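Local coordinates for MOR (Lactococcus phage TP901-1, PDB 6TRI), which probably acts as a phage antirepressor of helix-turn-helix type, binding another protein, likely the CI repressor, in the switch between lytic and lysogenic growth, at residues B[5-10]-B[39-44]; B[16-21]-B[54-59]. One frame throughout, in Å; residues are numbered along the deposited sequence.

Contact 1: residues B[5-10]-B[39-44]; sequences YDYSSL and LNDKVT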
loop_
_atom_site.group_PDB
_atom_site.type_symbol
_atom_site.label_atom_id
_atom_site.label_comp_id
_atom_site.label_asym_id
_atom_site.label_seq_id
_atom_site.Cartn_x
_atom_site.Cartn_y
_atom_site.Cartn_z
ATOM N N TYR B 5 1.512 -2.002 11.746
ATOM C CA TYR B 5 0.157 -1.779 11.257
ATOM C C TYR B 5 -0.875 -2.514 12.108
ATOM O O TYR B 5 -0.701 -3.685 12.446
ATOM C CB TYR B 5 0.029 -2.210 9.795
ATOM C CG TYR B 5 1.007 -1.526 8.870
ATOM C CD1 TYR B 5 0.760 -0.247 8.386
ATOM C CD2 TYR B 5 2.179 -2.160 8.476
ATOM C CE1 TYR B 5 1.655 0.383 7.540
ATOM C CE2 TYR B 5 3.078 -1.541 7.629
ATOM C CZ TYR B 5 2.813 -0.271 7.162
ATOM O OH TYR B 5 3.710 0.345 6.319
ATOM N N ASP B 6 -1.946 -1.809 12.448
ATOM C CA ASP B 6 -3.045 -2.378 13.216
ATOM C C ASP B 6 -4.044 -3.042 12.271
ATOM O O ASP B 6 -4.793 -2.358 11.572
ATOM C CB ASP B 6 -3.725 -1.286 14.049
ATOM C CG ASP B 6 -4.585 -1.846 15.165
ATOM O OD1 ASP B 6 -4.478 -1.341 16.303
ATOM O OD2 ASP B 6 -5.372 -2.780 14.905
ATOM N N TYR B 7 -4.053 -4.372 12.248
ATOM C CA TYR B 7 -4.924 -5.105 11.332
ATOM C C TYR B 7 -6.214 -5.593 11.984
ATOM O O TYR B 7 -6.808 -6.562 11.515
ATOM C CB TYR B 7 -4.191 -6.310 10.738
ATOM C CG TYR B 7 -2.954 -5.969 9.942
ATOM C CD1 TYR B 7 -3.042 -5.267 8.748
ATOM C CD2 TYR B 7 -1.698 -6.373 10.373
ATOM C CE1 TYR B 7 -1.912 -4.960 8.014
ATOM C CE2 TYR B 7 -0.563 -6.073 9.646
ATOM C CZ TYR B 7 -0.674 -5.368 8.469
ATOM O OH TYR B 7 0.456 -5.068 7.748
ATOM N N SER B 8 -6.646 -4.929 13.053
ATOM C CA SER B 8 -7.863 -5.329 13.755
ATOM C C SER B 8 -9.057 -5.420 12.812
ATOM O O SER B 8 -9.682 -6.472 12.699
ATOM C CB SER B 8 -8.181 -4.357 14.893
ATOM O OG SER B 8 -7.243 -4.482 15.948
ATOM N N SER B 9 -9.357 -4.315 12.133
ATOM C CA SER B 9 -10.481 -4.261 11.201
ATOM C C SER B 9 -10.370 -5.329 10.115
ATOM O O SER B 9 -11.360 -5.971 9.761
ATOM C CB SER B 9 -10.579 -2.876 10.560
ATOM O OG SER B 9 -10.837 -1.879 11.531
ATOM N N LEU B 10 -9.159 -5.513 9.593
ATOM C CA LEU B 10 -8.916 -6.488 8.536
ATOM C C LEU B 10 -9.226 -7.905 9.008
ATOM O O LEU B 10 -9.840 -8.687 8.282
ATOM C CB LEU B 10 -7.468 -6.399 8.047
ATOM C CG LEU B 10 -7.050 -7.395 6.961
ATOM C CD1 LEU B 10 -7.945 -7.280 5.740
ATOM C CD2 LEU B 10 -5.593 -7.193 6.574
ATOM N N LEU B 39 -0.154 -10.902 8.494
ATOM C CA LEU B 39 -1.158 -10.463 9.458
ATOM C C LEU B 39 -0.528 -10.188 10.815
ATOM O O LEU B 39 -1.117 -9.513 11.659
ATOM C CB LEU B 39 -2.267 -11.505 9.596
ATOM C CG LEU B 39 -3.127 -11.726 8.353
ATOM C CD1 LEU B 39 -4.177 -12.797 8.608
ATOM C CD2 LEU B 39 -3.780 -10.425 7.932
ATOM N N ASN B 40 0.671 -10.721 11.025
ATOM C CA ASN B 40 1.386 -10.513 12.276
ATOM C C ASN B 40 2.543 -9.541 12.092
ATOM O O ASN B 40 3.466 -9.492 12.907
ATOM C CB ASN B 40 1.881 -11.846 12.833
ATOM C CG ASN B 40 0.743 -12.734 13.303
ATOM O OD1 ASN B 40 0.326 -12.666 14.459
ATOM N ND2 ASN B 40 0.223 -13.561 12.402
ATOM N N ASP B 41 2.476 -8.779 11.004
ATOM C CA ASP B 41 3.375 -7.657 10.750
ATOM C C ASP B 41 4.858 -8.035 10.784
ATOM O O ASP B 41 5.702 -7.235 11.188
ATOM C CB ASP B 41 3.103 -6.538 11.760
ATOM C CG ASP B 41 3.469 -5.171 11.226
ATOM O OD1 ASP B 41 3.114 -4.866 10.067
ATOM O OD2 ASP B 41 4.118 -4.403 11.963
ATOM N N LYS B 42 5.174 -9.254 10.362
ATOM C CA LYS B 42 6.564 -9.667 10.222
ATOM C C LYS B 42 7.037 -9.437 8.789
ATOM O O LYS B 42 8.212 -9.161 8.544
ATOM C CB LYS B 42 6.740 -11.136 10.607
ATOM C CG LYS B 42 6.561 -11.425 12.088
ATOM C CD LYS B 42 6.951 -12.860 12.401
ATOM C CE LYS B 42 6.788 -13.182 13.876
ATOM N NZ LYS B 42 7.197 -14.584 14.170
ATOM N N VAL B 43 6.108 -9.560 7.847
ATOM C CA VAL B 43 6.402 -9.352 6.435
ATOM C C VAL B 43 5.418 -8.358 5.838
ATOM O O VAL B 43 4.206 -8.490 6.008
ATOM C CB VAL B 43 6.345 -10.671 5.639
ATOM C CG1 VAL B 43 6.612 -10.413 4.167
ATOM C CG2 VAL B 43 7.345 -11.670 6.195
ATOM N N THR B 44 5.948 -7.359 5.140
ATOM C CA THR B 44 5.125 -6.322 4.534
ATOM C C THR B 44 4.228 -6.891 3.435
ATOM O O THR B 44 4.551 -7.906 2.820
ATOM C CB THR B 44 5.997 -5.194 3.956
ATOM O OG1 THR B 44 5.158 -4.178 3.394
ATOM C CG2 THR B 44 6.929 -5.731 2.880
HETATM O O HOH W 1 2.176 -6.923 7.723
#
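The D41 carboxylate packs against two tyrosines, its CG standing anti to the backbone N (chi1 -153°). OD1 of D41 lies 3.3 Å from CD2 of Y5, at the ring edge and in the ring plane, with the carboxylate almost perpendicular to the ring (89°). The same D41 OD1 is 3.5 Å from OH of Y7, while D41 OD2 faces the backbone N of Y5. Water 1 ties the segments together: it sits 2.5 Å from Y7 OH and donates to V43 O at 3.1 Å. Y7 OH, besides the water, and Y5 OH each hydrogen-bond to a polar side chain on the chain of another protein, so both phenol ends belong to the interface.

The strand-free fold is consistent with the helix-turn-helix class, in which helix 32-39 would be the second helix of the motif. Its end is a Schellman motif with D41, at positive phi, as C-prime residue. At the start of helix 8-17, Y7 holds the N-cap position and D6 forms an Asx turn: D6 OD2 accepts from S8 N at 3.1 Å and, through its syn lone pair, from S8 OG.

Apolar packing joins CD2 of L10 to CD2 of L39 at 3.9 Å, the two side chains crossing at about a right angle. In a separate van der Waals contact, CD2 of Y7 rests 3.4 Å from the carbonyl O of L39, which lies oblique to the ring. W45 also meets the Y7 ring.

Contact 2: residues B[16-21]-B[54-59]; sequences EKCGTQ and VHVLEL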
loop_
_atom_site.group_PDB
_atom_site.type_symbol
_atom_site.label_atom_id
_atom_site.label_comp_id
_atom_site.label_asym_id
_atom_site.label_seq_id
_atom_site.Cartn_x
_atom_site.Cartn_y
_atom_site.Cartn_z
ATOM N N GLU B 16 -15.366 -12.831 9.053
ATOM C CA GLU B 16 -16.710 -12.659 8.512
ATOM C C GLU B 16 -16.868 -13.267 7.116
ATOM O O GLU B 16 -17.844 -13.966 6.845
ATOM C CB GLU B 16 -17.062 -11.168 8.475
ATOM C CG GLU B 16 -18.283 -10.815 7.646
ATOM C CD GLU B 16 -18.448 -9.313 7.473
ATOM O OE1 GLU B 16 -17.705 -8.555 8.133
ATOM O OE2 GLU B 16 -19.314 -8.891 6.675
ATOM N N LYS B 17 -15.902 -13.004 6.239
ATOM C CA LYS B 17 -15.991 -13.422 4.842
ATOM C C LYS B 17 -15.459 -14.831 4.574
ATOM O O LYS B 17 -16.085 -15.608 3.852
ATOM C CB LYS B 17 -15.243 -12.428 3.948
ATOM C CG LYS B 17 -16.003 -11.144 3.648
ATOM C CD LYS B 17 -17.199 -11.408 2.747
ATOM C CE LYS B 17 -17.794 -10.111 2.220
ATOM N NZ LYS B 17 -18.260 -9.214 3.313
ATOM N N CYS B 18 -14.306 -15.156 5.148
ATOM C CA CYS B 18 -13.623 -16.405 4.820
ATOM C C CYS B 18 -13.709 -17.452 5.923
ATOM O O CYS B 18 -13.651 -18.652 5.654
ATOM C CB CYS B 18 -12.156 -16.125 4.498
ATOM S SG CYS B 18 -11.912 -14.987 3.122
ATOM N N GLY B 19 -13.844 -17.000 7.163
ATOM C CA GLY B 19 -13.850 -17.908 8.293
ATOM C C GLY B 19 -12.476 -17.999 8.927
ATOM O O GLY B 19 -12.141 -17.214 9.812
ATOM N N THR B 20 -11.671 -18.953 8.469
ATOM C CA THR B 20 -10.326 -19.130 9.001
ATOM C C THR B 20 -9.294 -18.365 8.182
ATOM O O THR B 20 -9.547 -17.974 7.040
ATOM C CB THR B 20 -9.914 -20.613 9.034
ATOM O OG1 THR B 20 -9.721 -21.085 7.695
ATOM C CG2 THR B 20 -10.978 -21.452 9.719
ATOM N N GLN B 21 -8.129 -18.155 8.783
ATOM C CA GLN B 21 -6.991 -17.572 8.089
ATOM C C GLN B 21 -6.565 -18.472 6.932
ATOM O O GLN B 21 -6.127 -17.996 5.883
ATOM C CB GLN B 21 -5.836 -17.359 9.069
ATOM C CG GLN B 21 -4.503 -17.034 8.431
ATOM C CD GLN B 21 -3.393 -16.936 9.454
ATOM O OE1 GLN B 21 -2.415 -17.681 9.399
ATOM N NE2 GLN B 21 -3.536 -16.012 10.397
ATOM N N VAL B 54 -8.744 -6.872 -1.398
ATOM C CA VAL B 54 -9.890 -5.998 -1.627
ATOM C C VAL B 54 -10.956 -6.720 -2.439
ATOM O O VAL B 54 -12.150 -6.608 -2.158
ATOM C CB VAL B 54 -9.475 -4.701 -2.354
ATOM C CG1 VAL B 54 -10.700 -3.875 -2.734
ATOM C CG2 VAL B 54 -8.533 -3.893 -1.486
ATOM N N HIS B 55 -10.514 -7.468 -3.444
ATOM C CA HIS B 55 -11.411 -8.268 -4.271
ATOM C C HIS B 55 -12.053 -9.402 -3.475
ATOM O O HIS B 55 -13.265 -9.614 -3.542
ATOM C CB HIS B 55 -10.652 -8.841 -5.469
ATOM C CG HIS B 55 -11.458 -9.791 -6.299
ATOM N ND1 HIS B 55 -12.619 -9.419 -6.939
ATOM C CD2 HIS B 55 -11.263 -11.098 -6.599
ATOM C CE1 HIS B 55 -13.109 -10.458 -7.597
ATOM N NE2 HIS B 55 -12.304 -11.487 -7.405
ATOM N N VAL B 56 -11.228 -10.124 -2.722
ATOM C CA VAL B 56 -11.674 -11.293 -1.970
ATOM C C VAL B 56 -12.614 -10.927 -0.821
ATOM O O VAL B 56 -13.652 -11.562 -0.630
ATOM C CB VAL B 56 -10.468 -12.079 -1.409
ATOM C CG1 VAL B 56 -10.926 -13.138 -0.419
ATOM C CG2 VAL B 56 -9.673 -12.708 -2.542
ATOM N N LEU B 57 -12.251 -9.897 -0.063
ATOM C CA LEU B 57 -13.037 -9.493 1.100
ATOM C C LEU B 57 -14.128 -8.486 0.742
ATOM O O LEU B 57 -14.932 -8.102 1.595
ATOM C CB LEU B 57 -12.117 -8.916 2.173
ATOM C CG LEU B 57 -11.082 -9.913 2.696
ATOM C CD1 LEU B 57 -10.064 -9.216 3.577
ATOM C CD2 LEU B 57 -11.771 -11.042 3.452
ATOM N N GLU B 58 -14.151 -8.076 -0.524
ATOM C CA GLU B 58 -15.126 -7.115 -1.034
ATOM C C GLU B 58 -15.108 -5.836 -0.210
ATOM O O GLU B 58 -16.153 -5.310 0.168
ATOM C CB GLU B 58 -16.531 -7.724 -1.050
ATOM C CG GLU B 58 -16.707 -8.827 -2.083
ATOM C CD GLU B 58 -18.087 -9.457 -2.046
ATOM O OE1 GLU B 58 -18.501 -9.924 -0.964
ATOM O OE2 GLU B 58 -18.759 -9.483 -3.100
ATOM N N LEU B 59 -13.905 -5.346 0.067
ATOM C CA LEU B 59 -13.733 -4.121 0.831
ATOM C C LEU B 59 -14.021 -2.893 -0.024
ATOM O O LEU B 59 -13.805 -2.904 -1.238
ATOM C CB LEU B 59 -12.311 -4.036 1.393
ATOM C CG LEU B 59 -11.802 -5.245 2.179
ATOM C CD1 LEU B 59 -10.388 -5.005 2.696
ATOM C CD2 LEU B 59 -12.739 -5.559 3.322
#
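The C-terminal turn of helix 47-57 packs against the end of helix 8-17 and the turn leading into helix 21-28, which with helix 32-39 probably makes up the helix-turn-helix of this small all-helical domain. At V54 the side chain packs on I64, and a backbone bond internal to the helix end runs from L59 N to V54 O at 3.1 Å. The contact itself begins with V56, which reaches across with CG1, set anti to the backbone N, and touches SG of C18 at 4.1 Å.

L57 is buried and meets two residues with one methyl group: its CD2 lies 3.8 Å from CB of K17 and 4.0 Å from SG of C18. Both C18 and L57 also pack on F24, so helix 21-28 shares in this small apolar cluster. The carbonyl O of L57, near the helix end, is approached by the aliphatic part of K17, with CE at 3.6 Å.

E58 has positive phi (55°), where the chain leaves the helix, and its side chain runs out extended beyond CG across K17 at about a right angle. The lysine, bent at chi2 (-69°) and chi4 (-60°), folds its NZ back to a salt bridge with E16 OE2 at 3.5 Å. Opposite charges across the contact stay farther apart, K17 NZ being 4.3 Å from E58 OE1, although K17 CE comes within 3.3 Å of that oxygen, E58 OE1.

In the fold
Contacts 1 and 2 lie about 15 Å apart, centre to centre, on opposite sides of the chain's centre, and helix 8-17 runs between them: contact 1 takes its start, contact 2 its end. Their segments alternate along the chain, 5-10, 16-21, 39-44 and 54-59, so the ends of this first helix pack against the loop after helix 32-39 and the end of helix 47-57. The two sites also touch directly, L10 CD1 to L57 CD1 at 3.6 Å and L39 CD1 to Q21 NE2 at 3.7 Å. The chain is compact, with a radius of gyration of about 11 Å. Y5 and Y7 of contact 1 hydrogen-bond to another protein, on which V54 of segment 54-59 packs too.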